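Local coordinates for putative endonuclease/exonuclease/phosphatase family protein (Bacteroides thetaiotaomicron, PDB 3MPR) that probably acts as a metal-dependent nuclease of the endonuclease/exonuclease/phosphatase family, at residues F136-L141 / P172-G177; L197-E202 / I227-V232; K92-E97 / K128-G133; T5-A10 / T132-L137. All coordinates share one frame; numbering follows the deposited sequence. Where two conformers were deposited one is given.

Contact 1 of 4, residues F136-L141 / P172-G177; sequences FLFFNL and PAILTG
Phe138 packs across Ile174 and Thr176 of the adjacent strand, with CE2 3.7 Å from Ile174 CG2 and CZ 3.6 Å from Thr176 CG2. Its CG stands anti to the backbone N (chi1 -166°), which starts the ring in the direction of Thr176. On the same face, Thr176 OG1 donates to Asn140 OD1 at 2.8 Å, from above the amide plane. Gln50 gives that oxygen a second donor, while Asn140 ND2 reaches Thr49 O. An alanine at Phe138 would probably open a gap between Ile174, Thr176 and Val9, the last from the opposing sheet. On the other face Phe139 CB is as close to Leu175 CD1, 3.7 Å, and the looser pair is Leu137 CB with Ala173 CB, 4.2 Å. It is no solvent side, since Met162 and Val158 of helix 148-164 cover it and all twelve residues are buried. Between the faces runs a regular parallel ladder, the axes 18° apart, in which Phe139 N to Ile174 O is the shortest bond at 2.7 Å. Asn140 lies about 10 Å, side chain to side chain, from Glu51, a magnesium-binding residue, though no ion is bound in this chain. With helix 148-164 as connection, the strands form a beta-alpha-beta crossover in the DNase I-like fold.

Contact 2 of 4, residues L197-E202 / I227-V232; sequences LCDSYE and IDHIFV
Cys198 and Val232 form a hydrogen-bonded antiparallel pair, Cys198 N to Val232 O at 2.8 Å and Val232 N to Cys198 O at 3.0 Å. Further on, the chain leaves the sheet to enter helix 200-203, and Ile230 O is met by Ser200 twice. The backbone N of Ser200 approaches it nearly in line with the carbonyl, at 3.1 Å, and in the conformer given Ser200 OG also donates to it, from above the carbonyl plane.

The side-chain polar contacts centre on Asp199, the N-cap of that helix. Its OD1 accepts from Tyr201 N at 2.9 Å, met from above the carboxylate plane. Two waters extend the reach of OD1 across the contact: one is bound by Ile230 N at 2.8 Å, the other lies in the plane of the His229 ring, 2.6 Å from ND1. The second oxygen, OD2, is taken by a salt bridge to Arg226 and a hydrogen bond from Tyr188.

Apolar side chains fill the remainder. Leu197 meets Phe231 at about a right angle, CD1 4.0 Å from Phe231 CB, and its other methyl, CD2, rests against the carbonyl group of Val232, 3.6 Å from Val232 C. Phe191 of helix 186-192 stacks on the Phe231 ring.

Buried yet supplied with a helix N-terminus, waters, a hydroxyl and an arginine, the Asp199 carboxylate is likely to stay ionised, while the two bonds from Ser200 to Ile230 O tie the helix start to the strand.

Contact 3 of 4, residues K92-E97 / K128-G133; sequences KFDIVE and KCKDTG
Cys129 SG sits at the rim of the Phe93 ring, 3.7 Å from CE2, a sulfur-aromatic contact on the buried face of an antiparallel strand pair at one edge of the six-stranded sheet. The sulfur is 75° off the ring normal, so it approaches at the edge and not over the face. Three main-chain bonds carry the pairing: Asp94 and Lys128 bond in both directions, and Lys130 N reaches Lys92 O at 2.8 Å in an almost straight line.

The opposite face is polar and largely exposed. The extended chain of Lys130 crosses Asp94 at about a right angle, CE coming to 3.1 Å from Asp94 OD1, while NZ makes a long salt bridge to the same oxygen at 3.8 Å. A water that accepts from NZ and donates to OD1 also joins the two charges, and Thr90 O gives the ammonium group a further acceptor. Beside them, Val96 CG2 packs 3.9 Å from Lys128 CB.

In the next shell, Val96 and Glu97 both face His126 as a classic beta bulge, where the first strand turns a corner. Past Cys129 the second segment also turns, Gly133 N bonding back to Cys129 O. Phe127, Leu7 and Phe136 surround the sulfur-aromatic pair. One face of the Phe93 ring is covered by its own neighbour, Lys92 CB lying 3.5 Å above the ring plane and offset toward the rim.

Contact 4 of 4, residues T5-A10 / T132-L137; sequences TSLTVA and TGFEFL
Thr132 donates its hydroxyl to that of Thr5, the two OG1 atoms 2.6 Å apart, in the hairpin connection that leads into strand 135-142. With OG1 between the backbone N and the carbonyl carbon (chi1 65°), the oxygen also accepts from Phe134 N at 3.2 Å, two residues on, an ST turn. The Thr132 oxygen therefore does double duty, closing its own turn while reaching over to strand 5-13. An alanine here takes away the donor to Thr5 OG1 and the acceptor of Phe134 N, and the turn would probably be held less firmly against strand 5-13.

Phe134 follows. Its CB comes to 3.3 Å from Thr5 OG1, and CD2 lies 3.9 Å from Thr5 CG2, so both branches of the threonine contact it. The ring has Leu7 CD1 at its edge, 4.3 Å from CE2, and it stacks with Phe289 of the same sheet as Thr5.

At Phe136 the same leucine methyl comes over the ring face. Leu7 and Phe136 reach toward each other tip to tip, CD1 standing 4.2 Å from the ring centroid and 17° off its normal, a CH-pi contact displaced toward the rim.

Strand 5-13 lies between strands 46-50 and 283-289 in the seven-stranded sheet, and strand 135-142 lies between 121-129 and 173-178 in the six-stranded one; the contact joins the facing surfaces of the two sheets.

How the contacts relate
Contacts 3, 1 and 2 follow one another across a single sheet, while contact 4 ties that sheet to the opposing one. Leu175 N to Phe231 O, a probable hydrogen bond of 2.7 Å, links contact 1 to contact 2, whose centres lie about 10 Å apart. Contacts 3 and 4 share residues 132-133, and Cys129 N lies 2.8 Å from Phe134 O, probably hydrogen-bonded. Contacts 1 and 4 share Phe136 and Leu137; the Phe136 ring also meets Cys129 and Phe93 of contact 3. Contacts 2 and 3 remain apart, about 13 Å between nearest atoms. Contact 1 comes within about 10 Å of the magnesium-binding Glu51, measured from the Asn140 side chain to that of Glu51, with no ion bound in this chain; the other three lie away from it.

Contact 1 of 4, residues F136-L141 / P172-G177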
loop_
_atom_site.group_PDB
_atom_site.type_symbol
_atom_site.label_atom_id
_atom_site.label_comp_id
_atom_site.label_asym_id
_atom_site.label_seq_id
_atom_site.Cartn_x
_atom_site.Cartn_y
_atom_site.Cartn_z
ATOM N N PHE A 136 2.816 13.874 21.760
ATOM C CA PHE A 136 3.097 14.681 20.567
ATOM C C PHE A 136 1.864 15.493 20.178
ATOM O O PHE A 136 0.750 15.186 20.605
ATOM C CB PHE A 136 3.540 13.795 19.381
ATOM C CG PHE A 136 2.491 12.803 18.929
ATOM C CD1 PHE A 136 1.666 13.077 17.843
ATOM C CD2 PHE A 136 2.336 11.592 19.591
ATOM C CE1 PHE A 136 0.697 12.161 17.427
ATOM C CE2 PHE A 136 1.381 10.680 19.189
ATOM C CZ PHE A 136 0.556 10.959 18.103
ATOM N N LEU A 137 2.075 16.542 19.390
ATOM C CA LEU A 137 0.981 17.323 18.831
ATOM C C LEU A 137 0.752 16.889 17.392
ATOM O O LEU A 137 1.701 16.624 16.660
ATOM C CB LEU A 137 1.314 18.816 18.843
ATOM C CG LEU A 137 1.472 19.442 20.230
ATOM C CD1 LEU A 137 2.075 20.857 20.123
ATOM C CD2 LEU A 137 0.109 19.461 20.918
ATOM N N PHE A 138 -0.512 16.821 16.994
ATOM C CA PHE A 138 -0.870 16.519 15.606
ATOM C C PHE A 138 -1.811 17.620 15.124
ATOM O O PHE A 138 -2.885 17.797 15.693
ATOM C CB PHE A 138 -1.586 15.164 15.561
ATOM C CG PHE A 138 -1.712 14.571 14.182
ATOM C CD1 PHE A 138 -2.659 15.049 13.286
ATOM C CD2 PHE A 138 -0.933 13.489 13.810
ATOM C CE1 PHE A 138 -2.788 14.488 12.021
ATOM C CE2 PHE A 138 -1.063 12.921 12.544
ATOM C CZ PHE A 138 -1.982 13.422 11.652
ATOM N N PHE A 139 -1.404 18.359 14.088
ATOM C CA PHE A 139 -2.204 19.447 13.528
ATOM C C PHE A 139 -2.677 19.061 12.143
ATOM O O PHE A 139 -1.955 18.377 11.428
ATOM C CB PHE A 139 -1.341 20.700 13.358
ATOM C CG PHE A 139 -0.903 21.329 14.650
ATOM C CD1 PHE A 139 0.206 20.867 15.323
ATOM C CD2 PHE A 139 -1.598 22.411 15.172
ATOM C CE1 PHE A 139 0.612 21.471 16.513
ATOM C CE2 PHE A 139 -1.197 23.014 16.348
ATOM C CZ PHE A 139 -0.095 22.545 17.015
ATOM N N ASN A 140 -3.849 19.552 11.741
ATOM C CA ASN A 140 -4.387 19.253 10.420
ATOM C C ASN A 140 -5.167 20.458 9.900
ATOM O O ASN A 140 -5.900 21.085 10.655
ATOM C CB ASN A 140 -5.276 18.013 10.516
ATOM C CG ASN A 140 -5.904 17.635 9.200
ATOM O OD1 ASN A 140 -5.230 17.570 8.169
ATOM N ND2 ASN A 140 -7.211 17.373 9.227
ATOM N N LEU A 141 -5.000 20.795 8.623
ATOM C CA LEU A 141 -5.650 21.990 8.088
ATOM C C LEU A 141 -5.921 21.876 6.592
ATOM O O LEU A 141 -5.506 20.922 5.936
ATOM C CB LEU A 141 -4.808 23.252 8.375
ATOM C CG LEU A 141 -3.366 23.325 7.837
ATOM C CD1 LEU A 141 -3.325 23.580 6.326
ATOM C CD2 LEU A 141 -2.594 24.420 8.548
ATOM N N PRO A 172 6.993 17.460 20.282
ATOM C CA PRO A 172 7.184 17.272 18.838
ATOM C C PRO A 172 5.844 17.386 18.140
ATOM O O PRO A 172 4.825 17.055 18.741
ATOM C CB PRO A 172 7.695 15.827 18.725
ATOM C CG PRO A 172 8.075 15.420 20.111
ATOM C CD PRO A 172 7.226 16.218 21.040
ATOM N N ALA A 173 5.843 17.843 16.894
ATOM C CA ALA A 173 4.600 18.057 16.175
ATOM C C ALA A 173 4.602 17.385 14.812
ATOM O O ALA A 173 5.647 17.213 14.183
ATOM C CB ALA A 173 4.329 19.559 16.018
ATOM N N ILE A 174 3.405 17.009 14.382
ATOM C CA ILE A 174 3.149 16.494 13.056
ATOM C C ILE A 174 2.054 17.380 12.500
ATOM O O ILE A 174 1.066 17.628 13.182
ATOM C CB ILE A 174 2.625 15.055 13.129
ATOM C CG1 ILE A 174 3.680 14.155 13.786
ATOM C CG2 ILE A 174 2.187 14.576 11.726
ATOM C CD1 ILE A 174 3.192 12.725 14.103
ATOM N N LEU A 175 2.236 17.859 11.274
ATOM C CA LEU A 175 1.265 18.734 10.597
ATOM C C LEU A 175 0.874 18.149 9.244
ATOM O O LEU A 175 1.743 17.964 8.387
ATOM C CB LEU A 175 1.878 20.130 10.382
ATOM C CG LEU A 175 1.153 21.087 9.418
ATOM C CD1 LEU A 175 -0.215 21.471 9.940
ATOM C CD2 LEU A 175 2.007 22.342 9.151
ATOM N N THR A 176 -0.416 17.832 9.063
ATOM C CA THR A 176 -0.925 17.314 7.788
ATOM C C THR A 176 -1.873 18.328 7.183
ATOM O O THR A 176 -2.294 19.265 7.854
ATOM C CB THR A 176 -1.732 15.999 7.980
ATOM O OG1 THR A 176 -2.860 16.239 8.836
ATOM C CG2 THR A 176 -0.863 14.909 8.602
ATOM N N GLY A 177 -2.244 18.148 5.923
ATOM C CA GLY A 177 -3.269 19.015 5.376
ATOM C C GLY A 177 -3.273 19.080 3.873
ATOM O O GLY A 177 -2.402 18.517 3.213
#

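Contact 2 of 4, residues L197-E202 / I227-V232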
loop_
_atom_site.group_PDB
_atom_site.type_symbol
_atom_site.label_atom_id
_atom_site.label_comp_id
_atom_site.label_asym_id
_atom_site.label_seq_id
_atom_site.Cartn_x
_atom_site.Cartn_y
_atom_site.Cartn_z
ATOM N N LEU A 197 10.202 22.811 10.810
ATOM C CA LEU A 197 9.547 21.571 10.363
ATOM C C LEU A 197 10.290 21.015 9.161
ATOM O O LEU A 197 10.976 21.755 8.460
ATOM C CB LEU A 197 8.109 21.840 9.924
ATOM C CG LEU A 197 7.096 22.232 11.007
ATOM C CD1 LEU A 197 5.825 22.842 10.393
ATOM C CD2 LEU A 197 6.762 21.026 11.875
ATOM N N CYS A 198 10.111 19.718 8.913
ATOM C CA CYS A 198 10.684 19.036 7.758
ATOM C C CYS A 198 9.586 18.462 6.885
ATOM O O CYS A 198 8.603 17.938 7.398
ATOM C CB CYS A 198 11.574 17.881 8.226
ATOM S SG CYS A 198 12.925 18.451 9.315
ATOM N N ASP A 199 9.771 18.528 5.571
ATOM C CA ASP A 199 8.871 17.859 4.635
ATOM C C ASP A 199 9.212 16.367 4.606
ATOM O O ASP A 199 10.336 16.002 4.274
ATOM C CB ASP A 199 9.073 18.464 3.236
ATOM C CG ASP A 199 8.120 17.904 2.214
ATOM O OD1 ASP A 199 7.355 16.968 2.550
ATOM O OD2 ASP A 199 8.128 18.408 1.068
ATOM N N SER A 200 8.262 15.502 4.954
ATOM C CA SER A 200 8.474 14.051 4.931
ATOM C C SER A 200 8.919 13.567 3.553
ATOM O O SER A 200 9.639 12.587 3.433
ATOM C CB SER A 200 7.185 13.296 5.299
ATOM O OG SER A 200 6.789 13.517 6.645
ATOM N N TYR A 201 8.437 14.232 2.507
ATOM C CA TYR A 201 8.853 13.869 1.147
ATOM C C TYR A 201 10.362 13.992 1.003
ATOM O O TYR A 201 11.020 13.144 0.386
ATOM C CB TYR A 201 8.160 14.751 0.107
ATOM C CG TYR A 201 8.663 14.517 -1.299
ATOM C CD1 TYR A 201 9.731 15.255 -1.808
ATOM C CD2 TYR A 201 8.077 13.549 -2.116
ATOM C CE1 TYR A 201 10.205 15.037 -3.104
ATOM C CE2 TYR A 201 8.543 13.333 -3.416
ATOM C CZ TYR A 201 9.605 14.081 -3.895
ATOM O OH TYR A 201 10.072 13.862 -5.168
ATOM N N GLU A 202 10.912 15.055 1.583
ATOM C CA GLU A 202 12.338 15.330 1.439
ATOM C C GLU A 202 13.181 14.538 2.429
ATOM O O GLU A 202 14.295 14.125 2.108
ATOM C CB GLU A 202 12.638 16.830 1.596
ATOM C CG GLU A 202 11.951 17.725 0.570
ATOM C CD GLU A 202 12.510 17.572 -0.846
ATOM O OE1 GLU A 202 13.578 16.950 -1.022
ATOM O OE2 GLU A 202 11.866 18.076 -1.786
ATOM N N ILE A 227 0.539 18.985 -3.147
ATOM C CA ILE A 227 -0.194 20.016 -2.422
ATOM C C ILE A 227 -0.699 19.505 -1.069
ATOM O O ILE A 227 -1.160 20.281 -0.219
ATOM C CB ILE A 227 -1.334 20.622 -3.272
ATOM C CG1 ILE A 227 -2.436 19.597 -3.549
ATOM C CG2 ILE A 227 -0.768 21.213 -4.569
ATOM C CD1 ILE A 227 -3.642 20.193 -4.274
ATOM N N ASP A 228 -0.590 18.196 -0.870
ATOM C CA ASP A 228 -0.897 17.592 0.414
ATOM C C ASP A 228 0.434 17.185 1.013
ATOM O O ASP A 228 1.196 16.465 0.375
ATOM C CB ASP A 228 -1.783 16.361 0.202
ATOM C CG ASP A 228 -3.054 16.700 -0.552
ATOM O OD1 ASP A 228 -3.113 16.486 -1.786
ATOM O OD2 ASP A 228 -3.980 17.226 0.095
ATOM N N HIS A 229 0.720 17.652 2.229
ATOM C CA HIS A 229 2.018 17.416 2.837
ATOM C C HIS A 229 1.852 16.858 4.231
ATOM O O HIS A 229 0.811 17.043 4.876
ATOM C CB HIS A 229 2.808 18.729 2.983
ATOM C CG HIS A 229 2.990 19.486 1.708
ATOM N ND1 HIS A 229 3.764 19.015 0.665
ATOM C CD2 HIS A 229 2.519 20.693 1.312
ATOM C CE1 HIS A 229 3.751 19.895 -0.319
ATOM N NE2 HIS A 229 3.006 20.924 0.049
ATOM N N ILE A 230 2.901 16.195 4.695
ATOM C CA ILE A 230 3.041 15.893 6.112
ATOM C C ILE A 230 4.365 16.491 6.571
ATOM O O ILE A 230 5.426 16.047 6.148
ATOM C CB ILE A 230 2.988 14.380 6.377
ATOM C CG1 ILE A 230 1.630 13.822 5.902
ATOM C CG2 ILE A 230 3.201 14.083 7.857
ATOM C CD1 ILE A 230 1.421 12.324 6.194
ATOM N N PHE A 231 4.288 17.530 7.402
ATOM C CA PHE A 231 5.471 18.186 7.944
ATOM C C PHE A 231 5.660 17.680 9.364
ATOM O O PHE A 231 4.672 17.468 10.083
ATOM C CB PHE A 231 5.263 19.703 7.993
ATOM C CG PHE A 231 5.116 20.356 6.636
ATOM C CD1 PHE A 231 6.219 20.520 5.809
ATOM C CD2 PHE A 231 3.888 20.835 6.210
ATOM C CE1 PHE A 231 6.098 21.142 4.574
ATOM C CE2 PHE A 231 3.757 21.455 4.980
ATOM C CZ PHE A 231 4.867 21.618 4.162
ATOM N N VAL A 232 6.909 17.490 9.782
ATOM C CA VAL A 232 7.170 16.990 11.126
ATOM C C VAL A 232 8.319 17.733 11.784
ATOM O O VAL A 232 9.192 18.261 11.107
ATOM C CB VAL A 232 7.499 15.472 11.135
ATOM C CG1 VAL A 232 6.341 14.661 10.570
ATOM C CG2 VAL A 232 8.776 15.186 10.359
HETATM O O HOH W 1 4.932 15.230 2.991
HETATM O O HOH W 2 5.369 16.951 0.265
#

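Contact 3 of 4, residues K92-E97 / K128-G133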
loop_
_atom_site.group_PDB
_atom_site.type_symbol
_atom_site.label_atom_id
_atom_site.label_comp_id
_atom_site.label_asym_id
_atom_site.label_seq_id
_atom_site.Cartn_x
_atom_site.Cartn_y
_atom_site.Cartn_z
ATOM N N LYS A 92 -4.849 2.835 20.502
ATOM C CA LYS A 92 -3.437 3.247 20.501
ATOM C C LYS A 92 -3.108 4.572 21.201
ATOM O O LYS A 92 -2.008 4.733 21.720
ATOM C CB LYS A 92 -2.901 3.296 19.072
ATOM C CG LYS A 92 -2.562 1.930 18.501
ATOM C CD LYS A 92 -2.095 2.070 17.058
ATOM C CE LYS A 92 -2.143 0.735 16.332
ATOM N NZ LYS A 92 -0.855 0.016 16.444
ATOM N N PHE A 93 -4.052 5.513 21.222
ATOM C CA PHE A 93 -3.761 6.845 21.749
ATOM C C PHE A 93 -4.829 7.303 22.717
ATOM O O PHE A 93 -6.014 7.013 22.522
ATOM C CB PHE A 93 -3.689 7.872 20.608
ATOM C CG PHE A 93 -2.787 7.462 19.481
ATOM C CD1 PHE A 93 -3.308 6.851 18.354
ATOM C CD2 PHE A 93 -1.412 7.684 19.554
ATOM C CE1 PHE A 93 -2.478 6.468 17.307
ATOM C CE2 PHE A 93 -0.579 7.299 18.516
ATOM C CZ PHE A 93 -1.111 6.689 17.391
ATOM N N ASP A 94 -4.408 8.033 23.745
ATOM C CA ASP A 94 -5.339 8.843 24.530
ATOM C C ASP A 94 -5.209 10.290 24.084
ATOM O O ASP A 94 -4.141 10.709 23.630
ATOM C CB ASP A 94 -5.007 8.765 26.026
ATOM C CG ASP A 94 -5.435 7.444 26.653
ATOM O OD1 ASP A 94 -6.567 6.999 26.386
ATOM O OD2 ASP A 94 -4.638 6.857 27.410
ATOM N N ILE A 95 -6.285 11.060 24.223
ATOM C CA ILE A 95 -6.213 12.491 23.969
ATOM C C ILE A 95 -5.954 13.210 25.272
ATOM O O ILE A 95 -6.703 13.050 26.233
ATOM C CB ILE A 95 -7.491 13.021 23.349
ATOM C CG1 ILE A 95 -7.584 12.542 21.899
ATOM C CG2 ILE A 95 -7.525 14.556 23.436
ATOM C CD1 ILE A 95 -8.914 12.832 21.249
ATOM N N VAL A 96 -4.874 13.975 25.316
ATOM C CA VAL A 96 -4.557 14.766 26.498
ATOM C C VAL A 96 -5.344 16.057 26.410
ATOM O O VAL A 96 -5.939 16.505 27.386
ATOM C CB VAL A 96 -3.056 15.088 26.570
ATOM C CG1 VAL A 96 -2.749 15.952 27.783
ATOM C CG2 VAL A 96 -2.230 13.807 26.614
ATOM N N GLU A 97 -5.363 16.632 25.212
ATOM C CA GLU A 97 -5.978 17.927 24.963
ATOM C C GLU A 97 -6.308 17.977 23.478
ATOM O O GLU A 97 -5.618 17.360 22.670
ATOM C CB GLU A 97 -4.960 19.027 25.285
ATOM C CG GLU A 97 -5.510 20.213 25.998
ATOM C CD GLU A 97 -4.577 21.406 25.951
ATOM O OE1 GLU A 97 -3.392 21.288 26.347
ATOM O OE2 GLU A 97 -5.038 22.465 25.505
ATOM N N LYS A 128 -1.216 11.014 23.447
ATOM C CA LYS A 128 -0.291 10.218 24.233
ATOM C C LYS A 128 -0.416 8.746 23.822
ATOM O O LYS A 128 -1.502 8.172 23.872
ATOM C CB LYS A 128 -0.589 10.367 25.728
ATOM C CG LYS A 128 0.380 9.605 26.630
ATOM C CD LYS A 128 0.122 9.913 28.098
ATOM C CE LYS A 128 1.214 9.361 28.986
ATOM N NZ LYS A 128 0.899 9.563 30.428
ATOM N N CYS A 129 0.699 8.141 23.430
ATOM C CA CYS A 129 0.696 6.749 23.022
ATOM C C CYS A 129 0.463 5.859 24.236
ATOM O O CYS A 129 1.152 5.982 25.255
ATOM C CB CYS A 129 2.013 6.399 22.325
ATOM S SG CYS A 129 2.319 7.419 20.866
ATOM N N LYS A 130 -0.516 4.975 24.129
ATOM C CA LYS A 130 -0.858 4.091 25.239
ATOM C C LYS A 130 0.267 3.107 25.570
ATOM O O LYS A 130 0.451 2.744 26.732
ATOM C CB LYS A 130 -2.159 3.340 24.952
ATOM C CG LYS A 130 -3.393 4.225 25.019
ATOM C CD LYS A 130 -4.672 3.420 24.822
ATOM C CE LYS A 130 -5.891 4.245 25.183
ATOM N NZ LYS A 130 -7.185 3.513 24.984
ATOM N N ASP A 131 1.028 2.680 24.566
ATOM C CA ASP A 131 2.104 1.739 24.850
ATOM C C ASP A 131 3.347 2.411 25.439
ATOM O O ASP A 131 3.802 2.032 26.515
ATOM C CB ASP A 131 2.457 0.853 23.643
ATOM C CG ASP A 131 2.708 1.643 22.376
ATOM O OD1 ASP A 131 2.714 2.894 22.418
ATOM O OD2 ASP A 131 2.911 1.004 21.322
ATOM N N THR A 132 3.875 3.426 24.768
ATOM C CA THR A 132 5.163 3.982 25.177
ATOM C C THR A 132 5.041 5.229 26.037
ATOM O O THR A 132 6.018 5.658 26.658
ATOM C CB THR A 132 6.035 4.346 23.963
ATOM O OG1 THR A 132 5.412 5.409 23.229
ATOM C CG2 THR A 132 6.222 3.145 23.055
ATOM N N GLY A 133 3.858 5.833 26.051
ATOM C CA GLY A 133 3.674 7.085 26.763
ATOM C C GLY A 133 4.136 8.311 25.988
ATOM O O GLY A 133 4.013 9.444 26.472
HETATM O O HOH W 3 -0.348 2.674 21.481
HETATM O O HOH W 4 -8.626 5.079 26.750
HETATM O O HOH W 5 -1.836 7.202 26.921
#

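Contact 4 of 4, residues T5-A10 / T132-L137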
loop_
_atom_site.group_PDB
_atom_site.type_symbol
_atom_site.label_atom_id
_atom_site.label_comp_id
_atom_site.label_asym_id
_atom_site.label_seq_id
_atom_site.Cartn_x
_atom_site.Cartn_y
_atom_site.Cartn_z
ATOM N N THR A 5 9.170 4.985 19.699
ATOM C CA THR A 5 7.786 4.871 19.269
ATOM C C THR A 5 7.735 4.861 17.750
ATOM O O THR A 5 8.392 5.671 17.106
ATOM C CB THR A 5 6.947 6.039 19.812
ATOM O OG1 THR A 5 6.972 6.008 21.243
ATOM C CG2 THR A 5 5.501 5.940 19.330
ATOM N N SER A 6 6.983 3.923 17.184
ATOM C CA SER A 6 6.724 3.930 15.739
ATOM C C SER A 6 5.288 4.333 15.446
ATOM O O SER A 6 4.356 3.830 16.080
ATOM C CB SER A 6 7.012 2.551 15.131
ATOM O OG SER A 6 8.388 2.295 15.196
ATOM N N LEU A 7 5.111 5.251 14.497
ATOM C CA LEU A 7 3.786 5.740 14.125
ATOM C C LEU A 7 3.585 5.690 12.611
ATOM O O LEU A 7 4.474 6.063 11.856
ATOM C CB LEU A 7 3.643 7.211 14.541
ATOM C CG LEU A 7 3.640 7.578 16.012
ATOM C CD1 LEU A 7 3.613 9.089 16.156
ATOM C CD2 LEU A 7 2.447 6.943 16.707
ATOM N N THR A 8 2.396 5.290 12.171
ATOM C CA THR A 8 2.041 5.471 10.769
ATOM C C THR A 8 0.993 6.564 10.685
ATOM O O THR A 8 -0.078 6.437 11.274
ATOM C CB THR A 8 1.469 4.192 10.168
ATOM O OG1 THR A 8 2.490 3.197 10.167
ATOM C CG2 THR A 8 1.007 4.437 8.733
ATOM N N VAL A 9 1.303 7.635 9.967
ATOM C CA VAL A 9 0.375 8.753 9.859
ATOM C C VAL A 9 0.043 8.984 8.393
ATOM O O VAL A 9 0.732 8.471 7.511
ATOM C CB VAL A 9 0.940 10.036 10.495
ATOM C CG1 VAL A 9 1.324 9.782 11.964
ATOM C CG2 VAL A 9 2.147 10.561 9.703
ATOM N N ALA A 10 -1.043 9.709 8.147
ATOM C CA ALA A 10 -1.478 10.019 6.790
ATOM C C ALA A 10 -2.189 11.363 6.733
ATOM O O ALA A 10 -2.655 11.891 7.750
ATOM C CB ALA A 10 -2.388 8.927 6.258
ATOM N N THR A 132 3.875 3.426 24.768
ATOM C CA THR A 132 5.163 3.982 25.177
ATOM C C THR A 132 5.041 5.229 26.037
ATOM O O THR A 132 6.018 5.658 26.658
ATOM C CB THR A 132 6.035 4.346 23.963
ATOM O OG1 THR A 132 5.412 5.409 23.229
ATOM C CG2 THR A 132 6.222 3.145 23.055
ATOM N N GLY A 133 3.858 5.833 26.051
ATOM C CA GLY A 133 3.674 7.085 26.763
ATOM C C GLY A 133 4.136 8.311 25.988
ATOM O O GLY A 133 4.013 9.444 26.472
ATOM N N PHE A 134 4.664 8.099 24.784
ATOM C CA PHE A 134 5.146 9.208 23.952
ATOM C C PHE A 134 4.035 10.231 23.719
ATOM O O PHE A 134 2.936 9.871 23.290
ATOM C CB PHE A 134 5.667 8.669 22.606
ATOM C CG PHE A 134 6.026 9.744 21.606
ATOM C CD1 PHE A 134 6.898 10.767 21.944
ATOM C CD2 PHE A 134 5.517 9.707 20.320
ATOM C CE1 PHE A 134 7.229 11.756 21.032
ATOM C CE2 PHE A 134 5.863 10.685 19.400
ATOM C CZ PHE A 134 6.713 11.702 19.756
ATOM N N GLU A 135 4.322 11.500 23.996
ATOM C CA GLU A 135 3.363 12.577 23.748
ATOM C C GLU A 135 3.785 13.461 22.571
ATOM O O GLU A 135 4.960 13.769 22.411
ATOM C CB GLU A 135 3.192 13.430 25.012
ATOM C CG GLU A 135 2.566 12.656 26.157
ATOM C CD GLU A 135 2.315 13.516 27.382
ATOM O OE1 GLU A 135 1.892 14.680 27.225
ATOM O OE2 GLU A 135 2.547 13.022 28.500
ATOM N N PHE A 136 2.816 13.874 21.760
ATOM C CA PHE A 136 3.097 14.681 20.567
ATOM C C PHE A 136 1.864 15.493 20.178
ATOM O O PHE A 136 0.750 15.186 20.605
ATOM C CB PHE A 136 3.540 13.795 19.381
ATOM C CG PHE A 136 2.491 12.803 18.929
ATOM C CD1 PHE A 136 1.666 13.077 17.843
ATOM C CD2 PHE A 136 2.336 11.592 19.591
ATOM C CE1 PHE A 136 0.697 12.161 17.427
ATOM C CE2 PHE A 136 1.381 10.680 19.189
ATOM C CZ PHE A 136 0.556 10.959 18.103
ATOM N N LEU A 137 2.075 16.542 19.390
ATOM C CA LEU A 137 0.981 17.323 18.831
ATOM C C LEU A 137 0.752 16.889 17.392
ATOM O O LEU A 137 1.701 16.624 16.660
ATOM C CB LEU A 137 1.314 18.816 18.843
ATOM C CG LEU A 137 1.472 19.442 20.230
ATOM C CD1 LEU A 137 2.075 20.857 20.123
ATOM C CD2 LEU A 137 0.109 19.461 20.918
#